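Local coordinates for protein transglutaminase-like enzymes, putative cysteine protease (Cytophaga hutchinsonii, PDB 3ISR) that probably acts as a hydrolase of the cysteine protease type, built on the transglutaminase-like fold, at residues R200-Y205 with N238-I243; P212-C217 with M266-A271. One frame throughout, in Å; residues are numbered along the deposited sequence.

Contact 1: residues R200-Y205 with N238-I243; sequences RYFTGY and NGLVKI
Tyr205 and Val241 face each other as an antiparallel hydrogen-bonded pair. Tyr205 N-H donates to Val241 O at 2.8 Å. Val241 N returns a straighter bond (172°) to Tyr205 O at 2.9 Å. Tyr205 O also receives a CA-H contact from Leu240. The third link, Ile243 N to Thr203 O, is again 2.8 Å, while Lys242 O is taken by Gln42 NE2. Between these rungs lies Gly204, whose CA comes within 3.0 Å of Val241 O, a closeness that suits a residue with no side chain.

The Tyr205 ring crosses Ile243 at about a right angle, its CE2 3.4 Å from Ile243 CD1, so a branched aliphatic chain packs against the ring while Tyr205 OH is satisfied by Val34 O and Ser18 OG. Phe202 stands with CG anti to its backbone N (chi1 176°), and its ring meets Leu240 and the methylenes of Lys242. The lysine chain, bent at chi3 (-73°), passes the ring at about a right angle with CE 3.5 Å from Phe202 CE1: a long lysine can pack its methylenes on an aromatic and still carry its charge onward. Lys242 NZ ends 3.7 Å from Arg200 NH2, a like-charge approach probably eased by the salt bridge from Arg200 NE to Glu219 and by the cation-pi contact of Arg200 with Trp226. Thr203 OG1 rests beside Ile243 CB and has a weak bond to Ala244 N.

Strand 199-206 thus has edge strand 240-246 along one side and strand 215-222 along the other, while helix 181-194 packs on Tyr201 and strand 12-24 meets Tyr205 and Val241.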
ATOM      1  N   ARG B 200     -10.904 -21.414   0.585  1.00 14.14           N
ATOM      2  CA  ARG B 200     -11.571 -20.766   1.691  1.00 13.22           C
ATOM      3  C   ARG B 200     -10.733 -20.886   2.974  1.00 12.31           C
ATOM      4  O   ARG B 200      -9.847 -21.733   3.081  1.00 12.94           O
ATOM      5  CB  ARG B 200     -12.978 -21.350   1.899  1.00 13.91           C
ATOM      6  CG  ARG B 200     -12.967 -22.844   2.356  1.00 16.18           C
ATOM      7  CD  ARG B 200     -14.379 -23.426   2.427  1.00 18.30           C
ATOM      8  NE  ARG B 200     -14.359 -24.717   3.112  1.00 17.54           N
ATOM      9  CZ  ARG B 200     -15.391 -25.547   3.196  1.00 20.07           C
ATOM     10  NH1 ARG B 200     -16.562 -25.244   2.637  1.00 18.33           N
ATOM     11  NH2 ARG B 200     -15.257 -26.693   3.855  1.00 19.03           N
ATOM     12  N   TYR B 201     -11.055 -20.035   3.927  1.00  8.71           N
ATOM     13  CA  TYR B 201     -10.361 -19.956   5.197  1.00  7.65           C
ATOM     14  C   TYR B 201     -10.956 -20.969   6.187  1.00  7.05           C
ATOM     15  O   TYR B 201     -12.175 -21.138   6.246  1.00  6.42           O
ATOM     16  CB  TYR B 201     -10.573 -18.532   5.689  1.00  7.32           C
ATOM     17  CG  TYR B 201      -9.814 -18.092   6.911  1.00  7.69           C
ATOM     18  CD1 TYR B 201      -8.460 -17.781   6.830  1.00  6.88           C
ATOM     19  CD2 TYR B 201     -10.480 -17.888   8.123  1.00  8.72           C
ATOM     20  CE1 TYR B 201      -7.765 -17.309   7.944  1.00  6.98           C
ATOM     21  CE2 TYR B 201      -9.792 -17.429   9.252  1.00  8.74           C
ATOM     22  CZ  TYR B 201      -8.429 -17.148   9.138  1.00  7.44           C
ATOM     23  OH  TYR B 201      -7.716 -16.681  10.211  1.00  6.34           O
ATOM     24  N   PHE B 202     -10.088 -21.622   6.961  1.00  6.00           N
ATOM     25  CA  PHE B 202     -10.494 -22.654   7.928  1.00  6.63           C
ATOM     26  C   PHE B 202      -9.893 -22.289   9.291  1.00  5.40           C
ATOM     27  O   PHE B 202      -8.698 -22.037   9.391  1.00  4.81           O
ATOM     28  CB  PHE B 202      -9.966 -24.017   7.434  1.00  6.58           C
ATOM     29  CG  PHE B 202     -10.218 -25.194   8.391  1.00  8.92           C
ATOM     30  CD1 PHE B 202     -11.143 -26.175   8.074  1.00 10.50           C
ATOM     31  CD2 PHE B 202      -9.501 -25.319   9.572  1.00  9.42           C
ATOM     32  CE1 PHE B 202     -11.370 -27.275   8.941  1.00 10.56           C
ATOM     33  CE2 PHE B 202      -9.714 -26.412  10.447  1.00  9.86           C
ATOM     34  CZ  PHE B 202     -10.655 -27.387  10.111  1.00  9.70           C
ATOM     35  N   THR B 203     -10.721 -22.242  10.328  1.00  5.55           N
ATOM     36  CA  THR B 203     -10.208 -22.082  11.701  1.00  6.42           C
ATOM     37  C   THR B 203     -10.568 -23.301  12.525  1.00  6.50           C
ATOM     38  O   THR B 203     -11.611 -23.904  12.306  1.00  6.67           O
ATOM     39  CB  THR B 203     -10.741 -20.831  12.395  1.00  6.64           C
ATOM     40  OG1 THR B 203     -12.182 -20.865  12.436  1.00  7.86           O
ATOM     41  CG2 THR B 203     -10.302 -19.588  11.618  1.00  7.22           C
ATOM     42  N   GLY B 204      -9.727 -23.642  13.495  1.00  6.66           N
ATOM     43  CA  GLY B 204     -10.034 -24.775  14.330  1.00  7.15           C
ATOM     44  C   GLY B 204      -9.205 -24.893  15.580  1.00  7.26           C
ATOM     45  O   GLY B 204      -8.254 -24.121  15.806  1.00  7.11           O
ATOM     46  N   TYR B 205      -9.599 -25.853  16.409  1.00  6.93           N
ATOM     47  CA  TYR B 205      -8.725 -26.370  17.475  1.00  7.43           C
ATOM     48  C   TYR B 205      -7.749 -27.366  16.842  1.00  8.09           C
ATOM     49  O   TYR B 205      -8.109 -28.057  15.898  1.00  8.90           O
ATOM     50  CB  TYR B 205      -9.579 -27.055  18.533  1.00  6.84           C
ATOM     51  CG  TYR B 205     -10.477 -26.099  19.280  1.00  6.41           C
ATOM     52  CD1 TYR B 205     -10.052 -25.502  20.459  1.00  7.44           C
ATOM     53  CD2 TYR B 205     -11.736 -25.785  18.805  1.00  5.09           C
ATOM     54  CE1 TYR B 205     -10.868 -24.602  21.148  1.00  7.52           C
ATOM     55  CE2 TYR B 205     -12.575 -24.891  19.495  1.00  7.43           C
ATOM     56  CZ  TYR B 205     -12.125 -24.302  20.664  1.00  7.39           C
ATOM     57  OH  TYR B 205     -12.937 -23.422  21.351  1.00  7.94           O
ATOM     58  N   ASN B 238      -4.995 -34.299  10.456  1.00 15.03           N
ATOM     59  CA  ASN B 238      -6.106 -35.063  11.001  1.00 14.71           C
ATOM     60  C   ASN B 238      -6.371 -34.773  12.470  1.00 15.03           C
ATOM     61  O   ASN B 238      -7.271 -35.375  13.063  1.00 15.05           O
ATOM     62  CB  ASN B 238      -5.924 -36.583  10.773  1.00 14.61           C
ATOM     63  CG  ASN B 238      -4.623 -37.136  11.361  1.00 14.57           C
ATOM     64  OD1 ASN B 238      -3.662 -36.407  11.617  1.00 15.85           O
ATOM     65  ND2 ASN B 238      -4.576 -38.442  11.518  1.00 14.47           N
ATOM     66  N   GLY B 239      -5.585 -33.872  13.057  1.00 14.51           N
ATOM     67  CA  GLY B 239      -5.812 -33.433  14.437  1.00 14.72           C
ATOM     68  C   GLY B 239      -6.666 -32.177  14.595  1.00 15.56           C
ATOM     69  O   GLY B 239      -6.790 -31.652  15.699  1.00 15.74           O
ATOM     70  N   LEU B 240      -7.274 -31.711  13.501  1.00 14.72           N
ATOM     71  CA  LEU B 240      -8.066 -30.474  13.519  1.00 15.53           C
ATOM     72  C   LEU B 240      -9.536 -30.663  13.844  1.00 15.41           C
ATOM     73  O   LEU B 240     -10.196 -31.563  13.324  1.00 16.59           O
ATOM     74  CB  LEU B 240      -7.948 -29.740  12.179  1.00 14.47           C
ATOM     75  CG  LEU B 240      -6.570 -29.175  11.848  1.00 15.93           C
ATOM     76  CD1 LEU B 240      -6.474 -28.865  10.336  1.00 13.14           C
ATOM     77  CD2 LEU B 240      -6.274 -27.924  12.667  1.00 16.85           C
ATOM     78  N   VAL B 241     -10.048 -29.795  14.702  1.00 15.17           N
ATOM     79  CA  VAL B 241     -11.477 -29.744  14.978  1.00 14.61           C
ATOM     80  C   VAL B 241     -11.988 -28.407  14.477  1.00 14.03           C
ATOM     81  O   VAL B 241     -11.517 -27.351  14.930  1.00 13.52           O
ATOM     82  CB  VAL B 241     -11.755 -29.923  16.480  1.00 14.98           C
ATOM     83  CG1 VAL B 241     -13.234 -29.763  16.776  1.00 16.29           C
ATOM     84  CG2 VAL B 241     -11.252 -31.302  16.936  1.00 14.26           C
ATOM     85  N   LYS B 242     -12.949 -28.450  13.554  1.00 13.26           N
ATOM     86  CA  LYS B 242     -13.378 -27.260  12.831  1.00 13.21           C
ATOM     87  C   LYS B 242     -14.216 -26.320  13.669  1.00 13.08           C
ATOM     88  O   LYS B 242     -15.194 -26.725  14.297  1.00 13.74           O
ATOM     89  CB  LYS B 242     -14.188 -27.636  11.583  1.00 13.07           C
ATOM     90  CG  LYS B 242     -14.598 -26.405  10.746  1.00 14.37           C
ATOM     91  CD  LYS B 242     -15.575 -26.786   9.624  1.00 16.94           C
ATOM     92  CE  LYS B 242     -14.873 -27.532   8.498  1.00 19.47           C
ATOM     93  NZ  LYS B 242     -15.781 -27.916   7.358  1.00 19.73           N
ATOM     94  N   ILE B 243     -13.851 -25.051  13.623  1.00 12.24           N
ATOM     95  CA  ILE B 243     -14.667 -24.000  14.194  1.00 12.18           C
ATOM     96  C   ILE B 243     -15.441 -23.312  13.092  1.00 11.94           C
ATOM     97  O   ILE B 243     -16.675 -23.271  13.138  1.00 12.24           O
ATOM     98  CB  ILE B 243     -13.804 -22.981  14.959  1.00 12.21           C
ATOM     99  CG1 ILE B 243     -13.272 -23.636  16.227  1.00 12.31           C
ATOM    100  CG2 ILE B 243     -14.607 -21.704  15.297  1.00 11.32           C
ATOM    101  CD1 ILE B 243     -12.051 -22.909  16.796  1.00 17.04           C
TER

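Contact 2: residues P212-C217 with M266-A271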
ATOM      1  N   PRO B 212       0.022 -24.193  22.384  1.00 17.99           N
ATOM      2  CA  PRO B 212      -1.408 -24.370  22.082  1.00 17.03           C
ATOM      3  C   PRO B 212      -2.124 -23.043  21.818  1.00 16.27           C
ATOM      4  O   PRO B 212      -1.866 -22.056  22.491  1.00 15.64           O
ATOM      5  CB  PRO B 212      -1.955 -25.061  23.338  1.00 17.19           C
ATOM      6  CG  PRO B 212      -0.937 -24.782  24.413  1.00 17.72           C
ATOM      7  CD  PRO B 212       0.377 -24.735  23.711  1.00 17.63           C
ATOM      8  N   ASP B 213      -2.999 -23.028  20.815  1.00 15.20           N
ATOM      9  CA  ASP B 213      -3.648 -21.800  20.360  1.00 15.12           C
ATOM     10  C   ASP B 213      -4.758 -22.172  19.372  1.00 13.72           C
ATOM     11  O   ASP B 213      -4.875 -23.332  19.003  1.00 13.35           O
ATOM     12  CB  ASP B 213      -2.617 -20.900  19.659  1.00 15.68           C
ATOM     13  CG  ASP B 213      -3.040 -19.456  19.599  1.00 18.01           C
ATOM     14  OD1 ASP B 213      -4.213 -19.142  19.903  1.00 20.85           O
ATOM     15  OD2 ASP B 213      -2.184 -18.621  19.240  1.00 22.81           O
ATOM     16  N   PHE B 214      -5.579 -21.205  18.973  1.00 13.14           N
ATOM     17  CA  PHE B 214      -6.508 -21.411  17.850  1.00 13.19           C
ATOM     18  C   PHE B 214      -5.650 -21.506  16.611  1.00 13.72           C
ATOM     19  O   PHE B 214      -4.547 -20.966  16.582  1.00 13.79           O
ATOM     20  CB  PHE B 214      -7.477 -20.238  17.706  1.00 13.06           C
ATOM     21  CG  PHE B 214      -8.517 -20.167  18.792  1.00 11.27           C
ATOM     22  CD1 PHE B 214      -9.521 -21.120  18.874  1.00 10.78           C
ATOM     23  CD2 PHE B 214      -8.494 -19.141  19.730  1.00 10.66           C
ATOM     24  CE1 PHE B 214     -10.495 -21.051  19.885  1.00 10.26           C
ATOM     25  CE2 PHE B 214      -9.469 -19.066  20.744  1.00 11.73           C
ATOM     26  CZ  PHE B 214     -10.472 -20.026  20.806  1.00  8.76           C
ATOM     27  N   HIS B 215      -6.119 -22.219  15.594  1.00 14.40           N
ATOM     28  CA  HIS B 215      -5.293 -22.420  14.432  1.00 15.06           C
ATOM     29  C   HIS B 215      -6.065 -21.995  13.206  1.00 15.39           C
ATOM     30  O   HIS B 215      -7.290 -22.065  13.199  1.00 16.51           O
ATOM     31  CB  HIS B 215      -4.870 -23.884  14.315  1.00 15.91           C
ATOM     32  CG  HIS B 215      -3.740 -24.098  13.362  1.00 16.86           C
ATOM     33  ND1 HIS B 215      -2.531 -23.452  13.495  1.00 19.58           N
ATOM     34  CD2 HIS B 215      -3.634 -24.875  12.263  1.00 18.44           C
ATOM     35  CE1 HIS B 215      -1.724 -23.827  12.522  1.00 18.99           C
ATOM     36  NE2 HIS B 215      -2.370 -24.689  11.757  1.00 19.67           N
ATOM     37  N   ALA B 216      -5.352 -21.538  12.191  1.00 14.45           N
ATOM     38  CA  ALA B 216      -5.974 -21.176  10.915  1.00 15.10           C
ATOM     39  C   ALA B 216      -5.216 -21.800   9.758  1.00 15.70           C
ATOM     40  O   ALA B 216      -3.991 -21.787   9.748  1.00 16.84           O
ATOM     41  CB  ALA B 216      -6.024 -19.626  10.760  1.00 14.21           C
ATOM     42  N   CYS B 217      -5.946 -22.348   8.784  1.00 15.04           N
ATOM     43  CA  CYS B 217      -5.349 -22.792   7.548  1.00 15.58           C
ATOM     44  C   CYS B 217      -6.353 -22.614   6.415  1.00 14.80           C
ATOM     45  O   CYS B 217      -7.225 -21.739   6.483  1.00 13.83           O
ATOM     46  CB  CYS B 217      -4.805 -24.211   7.658  1.00 16.80           C
ATOM     47  SG  CYS B 217      -5.987 -25.383   8.290  1.00 20.67           S
HETATM   48  N   MSE B 266      -5.605 -15.889  27.882  1.00 16.71           N
HETATM   49  CA  MSE B 266      -6.176 -16.772  26.855  1.00 17.03           C
HETATM   50  C   MSE B 266      -5.536 -18.157  26.901  1.00 16.40           C
HETATM   51  O   MSE B 266      -4.316 -18.274  26.968  1.00 16.14           O
HETATM   52  CB  MSE B 266      -6.046 -16.175  25.440  1.00 17.37           C
HETATM   53  CG  MSE B 266      -6.889 -16.921  24.401  1.00 20.75           C
HETATM   54 SE   MSE B 266      -6.856 -16.237  22.547  1.00 29.77          SE
HETATM   55  CE  MSE B 266      -5.030 -16.781  22.076  1.00 26.95           C
ATOM     56  N   HIS B 267      -6.369 -19.194  26.869  1.00 15.75           N
ATOM     57  CA  HIS B 267      -5.899 -20.584  26.865  1.00 15.58           C
ATOM     58  C   HIS B 267      -6.713 -21.359  25.852  1.00 15.23           C
ATOM     59  O   HIS B 267      -7.929 -21.238  25.821  1.00 15.11           O
ATOM     60  CB  HIS B 267      -6.070 -21.242  28.242  1.00 15.53           C
ATOM     61  CG  HIS B 267      -5.495 -20.445  29.376  1.00 17.07           C
ATOM     62  ND1 HIS B 267      -4.154 -20.459  29.692  1.00 19.71           N
ATOM     63  CD2 HIS B 267      -6.083 -19.615  30.273  1.00 17.93           C
ATOM     64  CE1 HIS B 267      -3.937 -19.668  30.729  1.00 19.70           C
ATOM     65  NE2 HIS B 267      -5.092 -19.143  31.101  1.00 20.06           N
ATOM     66  N   VAL B 268      -6.038 -22.141  25.017  1.00 15.24           N
ATOM     67  CA  VAL B 268      -6.701 -23.007  24.041  1.00 14.85           C
ATOM     68  C   VAL B 268      -6.053 -24.400  24.114  1.00 15.42           C
ATOM     69  O   VAL B 268      -4.819 -24.518  24.207  1.00 15.29           O
ATOM     70  CB  VAL B 268      -6.610 -22.417  22.620  1.00 14.83           C
ATOM     71  CG1 VAL B 268      -7.451 -23.233  21.619  1.00 13.95           C
ATOM     72  CG2 VAL B 268      -7.076 -20.969  22.622  1.00 14.24           C
ATOM     73  N   GLU B 269      -6.883 -25.443  24.116  1.00 15.26           N
ATOM     74  CA  GLU B 269      -6.393 -26.819  24.190  1.00 15.30           C
ATOM     75  C   GLU B 269      -7.231 -27.785  23.353  1.00 15.35           C
ATOM     76  O   GLU B 269      -8.452 -27.636  23.235  1.00 14.60           O
ATOM     77  CB  GLU B 269      -6.325 -27.304  25.649  1.00 15.03           C
ATOM     78  N   CYS B 270      -6.543 -28.769  22.775  1.00 15.66           N
ATOM     79  CA  CYS B 270      -7.162 -29.874  22.064  1.00 16.03           C
ATOM     80  C   CYS B 270      -6.397 -31.161  22.391  1.00 16.46           C
ATOM     81  O   CYS B 270      -5.177 -31.221  22.235  1.00 15.93           O
ATOM     82  CB  CYS B 270      -7.132 -29.619  20.553  1.00 15.77           C
ATOM     83  SG  CYS B 270      -7.976 -30.887  19.582  1.00 15.99           S
ATOM     84  N   ALA B 271      -7.114 -32.179  22.854  1.00 17.24           N
ATOM     85  CA  ALA B 271      -6.504 -33.478  23.136  1.00 18.20           C
ATOM     86  C   ALA B 271      -7.322 -34.595  22.511  1.00 18.87           C
ATOM     87  O   ALA B 271      -8.558 -34.589  22.582  1.00 18.63           O
ATOM     88  CB  ALA B 271      -6.350 -33.697  24.644  1.00 18.15           C
TER
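The Phe214 ring has Val268 on one face and selenomethionine Met266 at its edge. Val268 CG2 stands 3.8 Å from the ring centroid and 21° off the normal, displaced toward the CD2-CE2 side of the rim, a CH-pi contact that a beta-branched residue makes with one methyl while the other remains available to the backbone. Val268 CG1, anti to its backbone N, accordingly packs 3.7 Å from Asp213 C. Met266 SE lies 5.4 Å from the Phe214 centroid and close to the ring plane, an edge-on Met-aromatic contact. The ring of Tyr205 meets that of Phe214 with the planes inclined at about 60°.

Asp213 OD1 accepts the N-H of the next residue, Phe214 N, at 2.6 Å, a short and bent local bond (133° at the hydrogen) met from above the carboxylate plane. The Met266 and Asp213 side chains cross at about a right angle, with Met266 CE 3.3 Å from Asp213 OD1. Nearby, the rigid ring of Pro212 brings CB to 3.0 Å from Val268 O, a tight fit.

Segment 266-271 belongs to the long antiparallel sheet that includes strand 12-24, and the two sheets meet here by van der Waals contact, without backbone pairing between the segments. Immediately after Phe214, His215 NE2 bonds Asp230 OD2, consistent with the His-Asp pair of the Cys-His-Asp triad of transglutaminase-like enzymes.

Contacts 1 and 2 have centres about 10 Å apart and both reach the same sheet, through strands 199-206 and 215-222. Gly204 O to His215 N (2.9 Å) and Phe202 O to Cys217 N (2.8 Å) are probable hydrogen bonds that tie them. At the other end Tyr205 bridges them: its CD1 is 3.6 Å from Val268 CG1, bringing the sheet of contact 1 against the sheet of 266-271. His215, on strand 215-222, pairs with Asp230 in what is probably the active site. Strand 199-206, held by contact 1 on its other side, is the neighbour of the strand carrying this histidine, and contact 2 is the intersheet packing just before it.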